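Local coordinates for protein LysR family transcriptional regulator (Vibrio vulnificus, PDB 5FHK) that probably acts as a sequence-specific DNA-binding transcription factor, a LysR-type virulence gene regulator, of which this chain is the regulatory domain, at residues S6-T18 against I36-L49. Residues are numbered along the deposited sequence; the frame is centred on the assembly and turned at random.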
ATOM      1  N   SER A   6      -1.317 -25.021 -13.930  1.00 53.05           N
ATOM      2  CA  SER A   6      -1.065 -23.794 -14.690  1.00 49.22           C
ATOM      3  C   SER A   6       0.352 -23.317 -14.424  1.00 41.37           C
ATOM      4  O   SER A   6       1.124 -23.995 -13.748  1.00 37.67           O
ATOM      5  CB  SER A   6      -2.067 -22.688 -14.333  1.00 50.26           C
ATOM      6  OG  SER A   6      -1.813 -22.170 -13.040  1.00 49.54           O
ATOM      7  N   GLY A   7       0.692 -22.150 -14.960  1.00 38.46           N
ATOM      8  CA  GLY A   7       2.056 -21.672 -14.857  1.00 37.23           C
ATOM      9  C   GLY A   7       2.307 -20.768 -13.675  1.00 37.08           C
ATOM     10  O   GLY A   7       3.322 -20.065 -13.640  1.00 39.09           O
ATOM     11  N   LYS A   8       1.418 -20.806 -12.685  1.00 33.42           N
ATOM     12  CA  LYS A   8       1.459 -19.855 -11.585  1.00 29.74           C
ATOM     13  C   LYS A   8       0.683 -20.421 -10.413  1.00 25.75           C
ATOM     14  O   LYS A   8      -0.231 -21.242 -10.580  1.00 26.10           O
ATOM     15  CB  LYS A   8       0.838 -18.506 -11.977  1.00 29.92           C
ATOM     16  CG  LYS A   8      -0.667 -18.624 -12.078  1.00 34.13           C
ATOM     17  CD  LYS A   8      -1.394 -17.347 -12.395  1.00 37.63           C
ATOM     18  CE  LYS A   8      -2.816 -17.651 -12.883  1.00 38.49           C
ATOM     19  NZ  LYS A   8      -2.770 -18.544 -14.060  1.00 37.57           N
ATOM     20  N   ILE A   9       1.025 -19.915  -9.234  1.00 23.90           N
ATOM     21  CA  ILE A   9       0.212 -20.041  -8.025  1.00 25.89           C
ATOM     22  C   ILE A   9      -0.498 -18.717  -7.789  1.00 27.15           C
ATOM     23  O   ILE A   9       0.125 -17.646  -7.836  1.00 28.38           O
ATOM     24  CB  ILE A   9       1.070 -20.424  -6.808  1.00 29.32           C
ATOM     25  CG1 ILE A   9       1.839 -21.719  -7.074  1.00 30.57           C
ATOM     26  CG2 ILE A   9       0.217 -20.561  -5.557  1.00 29.33           C
ATOM     27  CD1 ILE A   9       2.917 -21.992  -6.036  1.00 31.30           C
ATOM     28  N   LYS A  10      -1.802 -18.789  -7.543  1.00 25.72           N
ATOM     29  CA  LYS A  10      -2.670 -17.631  -7.414  1.00 29.11           C
ATOM     30  C   LYS A  10      -3.028 -17.496  -5.934  1.00 28.57           C
ATOM     31  O   LYS A  10      -3.739 -18.347  -5.391  1.00 33.72           O
ATOM     32  CB  LYS A  10      -3.913 -17.827  -8.292  1.00 32.95           C
ATOM     33  CG  LYS A  10      -4.681 -16.548  -8.715  1.00 37.44           C
ATOM     34  CD  LYS A  10      -5.909 -16.921  -9.564  1.00 42.48           C
ATOM     35  CE  LYS A  10      -6.904 -15.754  -9.722  1.00 46.34           C
ATOM     36  NZ  LYS A  10      -6.302 -14.577 -10.423  1.00 47.63           N
ATOM     37  N   ILE A  11      -2.539 -16.448  -5.262  1.00 21.01           N
ATOM     38  CA  ILE A  11      -2.797 -16.330  -3.831  1.00 20.37           C
ATOM     39  C   ILE A  11      -3.438 -14.987  -3.519  1.00 21.02           C
ATOM     40  O   ILE A  11      -3.232 -13.988  -4.215  1.00 21.84           O
ATOM     41  CB  ILE A  11      -1.531 -16.540  -2.955  1.00 26.63           C
ATOM     42  CG1 ILE A  11      -0.404 -15.571  -3.301  1.00 33.41           C
ATOM     43  CG2 ILE A  11      -1.018 -17.954  -3.074  1.00 28.88           C
ATOM     44  CD1 ILE A  11       0.994 -16.047  -2.730  1.00 36.58           C
ATOM     45  N   SER A  12      -4.271 -14.987  -2.484  1.00 25.37           N
ATOM     46  CA  SER A  12      -4.873 -13.771  -1.943  1.00 27.15           C
ATOM     47  C   SER A  12      -4.355 -13.540  -0.530  1.00 24.42           C
ATOM     48  O   SER A  12      -4.223 -14.496   0.242  1.00 20.02           O
ATOM     49  CB  SER A  12      -6.396 -13.879  -1.924  1.00 29.29           C
ATOM     50  OG  SER A  12      -6.985 -12.678  -1.475  1.00 28.39           O
ATOM     51  N   THR A  13      -4.075 -12.276  -0.193  1.00 25.59           N
ATOM     52  CA  THR A  13      -3.500 -11.859   1.082  1.00 27.99           C
ATOM     53  C   THR A  13      -4.182 -10.583   1.573  1.00 27.43           C
ATOM     54  O   THR A  13      -4.695  -9.806   0.759  1.00 25.11           O
ATOM     55  CB  THR A  13      -1.991 -11.592   0.961  1.00 33.11           C
ATOM     56  OG1 THR A  13      -1.788 -10.533   0.016  1.00 35.47           O
ATOM     57  CG2 THR A  13      -1.247 -12.851   0.499  1.00 33.25           C
ATOM     58  N   PRO A  14      -4.197 -10.342   2.894  1.00 25.93           N
ATOM     59  CA  PRO A  14      -4.935  -9.188   3.444  1.00 27.06           C
ATOM     60  C   PRO A  14      -4.283  -7.847   3.126  1.00 25.60           C
ATOM     61  O   PRO A  14      -3.056  -7.714   3.100  1.00 22.30           O
ATOM     62  CB  PRO A  14      -4.920  -9.444   4.959  1.00 25.01           C
ATOM     63  CG  PRO A  14      -3.766 -10.350   5.184  1.00 23.95           C
ATOM     64  CD  PRO A  14      -3.713 -11.233   3.964  1.00 25.15           C
ATOM     65  N   TYR A  15      -5.135  -6.832   2.945  1.00 26.89           N
ATOM     66  CA  TYR A  15      -4.706  -5.592   2.290  1.00 30.56           C
ATOM     67  C   TYR A  15      -3.522  -4.923   3.004  1.00 31.79           C
ATOM     68  O   TYR A  15      -2.430  -4.771   2.430  1.00 35.98           O
ATOM     69  CB  TYR A  15      -5.885  -4.633   2.168  1.00 33.76           C
ATOM     70  CG  TYR A  15      -5.485  -3.373   1.452  1.00 40.72           C
ATOM     71  CD1 TYR A  15      -4.638  -3.425   0.351  1.00 45.22           C
ATOM     72  CD2 TYR A  15      -5.896  -2.126   1.904  1.00 43.23           C
ATOM     73  CE1 TYR A  15      -4.232  -2.273  -0.299  1.00 48.80           C
ATOM     74  CE2 TYR A  15      -5.493  -0.974   1.262  1.00 47.15           C
ATOM     75  CZ  TYR A  15      -4.662  -1.057   0.159  1.00 51.14           C
ATOM     76  OH  TYR A  15      -4.253   0.086  -0.490  1.00 56.26           O
ATOM     77  N   ASN A  16      -3.701  -4.539   4.259  1.00 26.49           N
ATOM     78  CA  ASN A  16      -2.701  -3.686   4.910  1.00 26.49           C
ATOM     79  C   ASN A  16      -1.471  -4.418   5.424  1.00 26.99           C
ATOM     80  O   ASN A  16      -0.475  -3.754   5.743  1.00 27.51           O
ATOM     81  CB  ASN A  16      -3.322  -2.960   6.083  1.00 27.35           C
ATOM     82  CG  ASN A  16      -4.300  -1.927   5.650  1.00 31.39           C
ATOM     83  OD1 ASN A  16      -3.934  -0.963   4.984  1.00 33.44           O
ATOM     84  ND2 ASN A  16      -5.555  -2.099   6.039  1.00 34.38           N
ATOM     85  N   LEU A  17      -1.504  -5.750   5.513  1.00 24.50           N
ATOM     86  CA  LEU A  17      -0.498  -6.509   6.237  1.00 24.82           C
ATOM     87  C   LEU A  17       0.438  -7.272   5.328  1.00 24.36           C
ATOM     88  O   LEU A  17       1.389  -7.886   5.820  1.00 22.96           O
ATOM     89  CB  LEU A  17      -1.174  -7.515   7.183  1.00 25.28           C
ATOM     90  CG  LEU A  17      -2.200  -6.985   8.182  1.00 25.05           C
ATOM     91  CD1 LEU A  17      -2.819  -8.160   8.930  1.00 24.12           C
ATOM     92  CD2 LEU A  17      -1.533  -6.052   9.163  1.00 26.68           C
ATOM     93  N   THR A  18       0.184  -7.272   4.023  1.00 25.70           N
ATOM     94  CA  THR A  18       0.910  -8.158   3.119  1.00 17.02           C
ATOM     95  C   THR A  18       2.398  -7.874   3.133  1.00 16.45           C
ATOM     96  O   THR A  18       3.215  -8.796   3.236  1.00 16.42           O
ATOM     97  CB  THR A  18       0.368  -8.017   1.705  1.00 18.69           C
ATOM     98  OG1 THR A  18      -0.900  -8.675   1.629  1.00 18.14           O
ATOM     99  CG2 THR A  18       1.334  -8.624   0.691  1.00 19.99           C
ATOM    100  N   ILE A  36       8.981 -21.443 -10.130  1.00 27.02           N
ATOM    101  CA  ILE A  36       7.572 -21.254  -9.800  1.00 25.52           C
ATOM    102  C   ILE A  36       7.214 -19.779  -9.910  1.00 24.31           C
ATOM    103  O   ILE A  36       7.967 -18.909  -9.440  1.00 20.90           O
ATOM    104  CB  ILE A  36       7.284 -21.794  -8.387  1.00 24.41           C
ATOM    105  CG1 ILE A  36       7.589 -23.302  -8.340  1.00 24.42           C
ATOM    106  CG2 ILE A  36       5.853 -21.486  -7.958  1.00 16.57           C
ATOM    107  CD1 ILE A  36       7.256 -23.948  -6.998  1.00 23.91           C
ATOM    108  N   ASN A  37       6.076 -19.490 -10.540  1.00 22.50           N
ATOM    109  CA  ASN A  37       5.573 -18.123 -10.669  1.00 21.97           C
ATOM    110  C   ASN A  37       4.432 -17.883  -9.689  1.00 20.80           C
ATOM    111  O   ASN A  37       3.605 -18.775  -9.455  1.00 23.08           O
ATOM    112  CB  ASN A  37       5.083 -17.829 -12.096  1.00 21.22           C
ATOM    113  CG  ASN A  37       6.159 -18.060 -13.161  1.00 27.56           C
ATOM    114  OD1 ASN A  37       7.281 -17.551 -13.065  1.00 26.00           O
ATOM    115  ND2 ASN A  37       5.813 -18.842 -14.190  1.00 32.69           N
ATOM    116  N   ILE A  38       4.362 -16.656  -9.158  1.00 19.12           N
ATOM    117  CA  ILE A  38       3.326 -16.241  -8.214  1.00 22.49           C
ATOM    118  C   ILE A  38       2.544 -15.069  -8.794  1.00 24.98           C
ATOM    119  O   ILE A  38       3.136 -14.127  -9.328  1.00 29.84           O
ATOM    120  CB  ILE A  38       3.923 -15.826  -6.856  1.00 22.87           C
ATOM    121  CG1 ILE A  38       4.739 -16.963  -6.258  1.00 23.35           C
ATOM    122  CG2 ILE A  38       2.805 -15.349  -5.909  1.00 22.33           C
ATOM    123  CD1 ILE A  38       3.900 -17.948  -5.517  1.00 25.39           C
ATOM    124  N   GLU A  39       1.219 -15.127  -8.683  1.00 20.50           N
ATOM    125  CA  GLU A  39       0.344 -13.976  -8.889  1.00 23.36           C
ATOM    126  C   GLU A  39      -0.329 -13.688  -7.556  1.00 22.48           C
ATOM    127  O   GLU A  39      -0.963 -14.583  -6.980  1.00 23.43           O
ATOM    128  CB  GLU A  39      -0.721 -14.234  -9.973  1.00 26.52           C
ATOM    129  CG  GLU A  39      -0.219 -14.018 -11.411  1.00 33.67           C
ATOM    130  CD  GLU A  39      -1.339 -14.089 -12.451  1.00 44.90           C
ATOM    131  OE1 GLU A  39      -2.527 -14.156 -12.039  1.00 49.12           O
ATOM    132  OE2 GLU A  39      -1.031 -14.108 -13.676  1.00 48.92           O
ATOM    133  N   LEU A  40      -0.191 -12.451  -7.070  1.00 19.99           N
ATOM    134  CA  LEU A  40      -0.632 -12.060  -5.735  1.00 19.81           C
ATOM    135  C   LEU A  40      -1.645 -10.917  -5.803  1.00 25.03           C
ATOM    136  O   LEU A  40      -1.411  -9.906  -6.477  1.00 25.60           O
ATOM    137  CB  LEU A  40       0.571 -11.637  -4.893  1.00 24.16           C
ATOM    138  CG  LEU A  40       0.290 -10.963  -3.546  1.00 29.54           C
ATOM    139  CD1 LEU A  40      -0.592 -11.859  -2.713  1.00 30.90           C
ATOM    140  CD2 LEU A  40       1.593 -10.734  -2.829  1.00 32.27           C
ATOM    141  N   THR A  41      -2.746 -11.048  -5.066  1.00 26.73           N
ATOM    142  CA  THR A  41      -3.743  -9.983  -4.991  1.00 30.09           C
ATOM    143  C   THR A  41      -4.013  -9.629  -3.527  1.00 28.30           C
ATOM    144  O   THR A  41      -4.541 -10.451  -2.770  1.00 27.87           O
ATOM    145  CB  THR A  41      -5.025 -10.397  -5.715  1.00 33.02           C
ATOM    146  OG1 THR A  41      -4.698 -10.893  -7.027  1.00 34.76           O
ATOM    147  CG2 THR A  41      -5.977  -9.204  -5.855  1.00 35.65           C
ATOM    148  N   THR A  42      -3.653  -8.409  -3.123  1.00 27.90           N
ATOM    149  CA  THR A  42      -4.037  -7.923  -1.801  1.00 30.29           C
ATOM    150  C   THR A  42      -5.551  -7.717  -1.767  1.00 34.30           C
ATOM    151  O   THR A  42      -6.130  -7.175  -2.708  1.00 38.89           O
ATOM    152  CB  THR A  42      -3.323  -6.610  -1.470  1.00 32.62           C
ATOM    153  OG1 THR A  42      -3.866  -5.558  -2.268  1.00 36.39           O
ATOM    154  CG2 THR A  42      -1.839  -6.690  -1.761  1.00 32.73           C
ATOM    155  N   GLU A  43      -6.194  -8.147  -0.679  1.00 35.01           N
ATOM    156  CA  GLU A  43      -7.648  -8.290  -0.624  1.00 37.23           C
ATOM    157  C   GLU A  43      -8.213  -7.716   0.673  1.00 39.74           C
ATOM    158  O   GLU A  43      -7.675  -7.974   1.750  1.00 38.77           O
ATOM    159  CB  GLU A  43      -8.030  -9.776  -0.738  1.00 37.36           C
ATOM    160  CG  GLU A  43      -9.506 -10.043  -0.678  1.00 42.46           C
ATOM    161  CD  GLU A  43     -10.270  -9.109  -1.581  1.00 47.25           C
ATOM    162  OE1 GLU A  43     -11.184  -8.417  -1.074  1.00 47.56           O
ATOM    163  OE2 GLU A  43      -9.938  -9.072  -2.797  1.00 50.25           O
ATOM    164  N   SER A  44      -9.333  -6.985   0.575  1.00 48.00           N
ATOM    165  CA  SER A  44      -9.985  -6.348   1.727  1.00 52.04           C
ATOM    166  C   SER A  44     -11.047  -7.218   2.405  1.00 57.24           C
ATOM    167  O   SER A  44     -11.053  -7.342   3.635  1.00 58.85           O
ATOM    168  CB  SER A  44     -10.623  -5.020   1.310  1.00 51.50           C
ATOM    169  OG  SER A  44      -9.631  -4.044   1.049  1.00 50.90           O
ATOM    170  N   ASN A  45     -11.972  -7.798   1.637  1.00 58.37           N
ATOM    171  CA  ASN A  45     -13.036  -8.642   2.190  1.00 61.36           C
ATOM    172  C   ASN A  45     -12.886 -10.052   1.618  1.00 59.88           C
ATOM    173  O   ASN A  45     -13.278 -10.324   0.481  1.00 60.89           O
ATOM    174  CB  ASN A  45     -14.428  -8.057   1.907  1.00 65.33           C
ATOM    175  CG  ASN A  45     -14.616  -7.648   0.456  1.00 67.72           C
ATOM    176  OD1 ASN A  45     -13.694  -7.150  -0.188  1.00 68.78           O
ATOM    177  ND2 ASN A  45     -15.814  -7.868  -0.068  1.00 69.40           N
ATOM    178  N   ALA A  46     -12.316 -10.948   2.417  1.00 56.73           N
ATOM    179  CA  ALA A  46     -12.063 -12.316   1.993  1.00 52.20           C
ATOM    180  C   ALA A  46     -13.286 -13.211   2.123  1.00 48.39           C
ATOM    181  O   ALA A  46     -13.263 -14.343   1.618  1.00 44.04           O
ATOM    182  CB  ALA A  46     -10.907 -12.903   2.802  1.00 50.63           C
ATOM    183  N   ASP A  47     -14.336 -12.747   2.804  1.00 47.30           N
ATOM    184  CA  ASP A  47     -15.585 -13.496   2.807  1.00 46.59           C
ATOM    185  C   ASP A  47     -16.274 -13.441   1.456  1.00 44.39           C
ATOM    186  O   ASP A  47     -17.156 -14.263   1.196  1.00 45.65           O
ATOM    187  CB  ASP A  47     -16.529 -12.967   3.892  1.00 50.68           C
ATOM    188  CG  ASP A  47     -15.993 -13.198   5.295  1.00 50.89           C
ATOM    189  OD1 ASP A  47     -16.315 -12.396   6.195  1.00 51.29           O
ATOM    190  OD2 ASP A  47     -15.243 -14.179   5.497  1.00 49.29           O
ATOM    191  N   GLN A  48     -15.898 -12.499   0.596  1.00 41.79           N
ATOM    192  CA  GLN A  48     -16.452 -12.403  -0.745  1.00 41.93           C
ATOM    193  C   GLN A  48     -15.627 -13.145  -1.797  1.00 44.65           C
ATOM    194  O   GLN A  48     -15.997 -13.144  -2.981  1.00 47.57           O
ATOM    195  CB  GLN A  48     -16.603 -10.935  -1.141  1.00 41.89           C
ATOM    196  CG  GLN A  48     -17.951 -10.368  -0.748  1.00 44.91           C
ATOM    197  CD  GLN A  48     -19.078 -11.287  -1.184  1.00 49.36           C
ATOM    198  OE1 GLN A  48     -19.750 -11.896  -0.353  1.00 54.43           O
ATOM    199  NE2 GLN A  48     -19.276 -11.405  -2.498  1.00 45.73           N
ATOM    200  N   LEU A  49     -14.543 -13.803  -1.405  1.00 39.19           N
ATOM    201  CA  LEU A  49     -13.807 -14.578  -2.391  1.00 36.02           C
ATOM    202  C   LEU A  49     -14.460 -15.932  -2.631  1.00 36.63           C
ATOM    203  O   LEU A  49     -15.074 -16.525  -1.740  1.00 39.78           O
ATOM    204  CB  LEU A  49     -12.355 -14.789  -1.965  1.00 32.71           C
ATOM    205  CG  LEU A  49     -11.518 -13.547  -1.721  1.00 30.58           C
ATOM    206  CD1 LEU A  49     -10.296 -13.925  -0.831  1.00 28.74           C
ATOM    207  CD2 LEU A  49     -11.096 -12.931  -3.049  1.00 29.61           C
TER
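Lys-8 lays its aliphatic chain across the carboxylate of Glu-39, CD lying 3.3 Å from Glu-39 CD, while its NZ stops short of a salt bridge. Lys-10, paired directly with Glu-39, brings NZ to 4.1 Å from OE1 of that acid, also beyond a salt bridge, and makes a cation-pi contact with Trp-54; long flexible residues suit this partly exposed face. On the opposite face, branched aliphatics fill the buried side. Ile-9 CD1 meets Ile-36 CG2 at 3.5 Å, and Ile-11, with CG1 between its backbone N and carbonyl carbon (chi1 57°), reaches Ile-38 CG2 with CD1 and Leu-40 CD1 with CG1. Thr-13 meets Leu-40 nearly at right angles, its CG2 tight against CD1; its hydroxyl donates to Thr-18 OG1, which donates to Pro-14 O. Thr-42 OG1 sits at the Tyr-15 ring edge, 3.5 Å from CD1; Tyr-15 OH bonds Tyr-15 OH of the second subunit. Six backbone hydrogen bonds join the parallel strands, and Asn-37 ND2 extends the pairing to Gly-7 O (2.8 Å). Helix 18-32 links the strands as a beta-alpha-beta unit of a periplasmic-binding-protein-like domain and, with helix 192-204, packs on the isoleucine face; strand 56-60 flanks 9-14, and a second-subunit strand continues the sheet beyond 38-43.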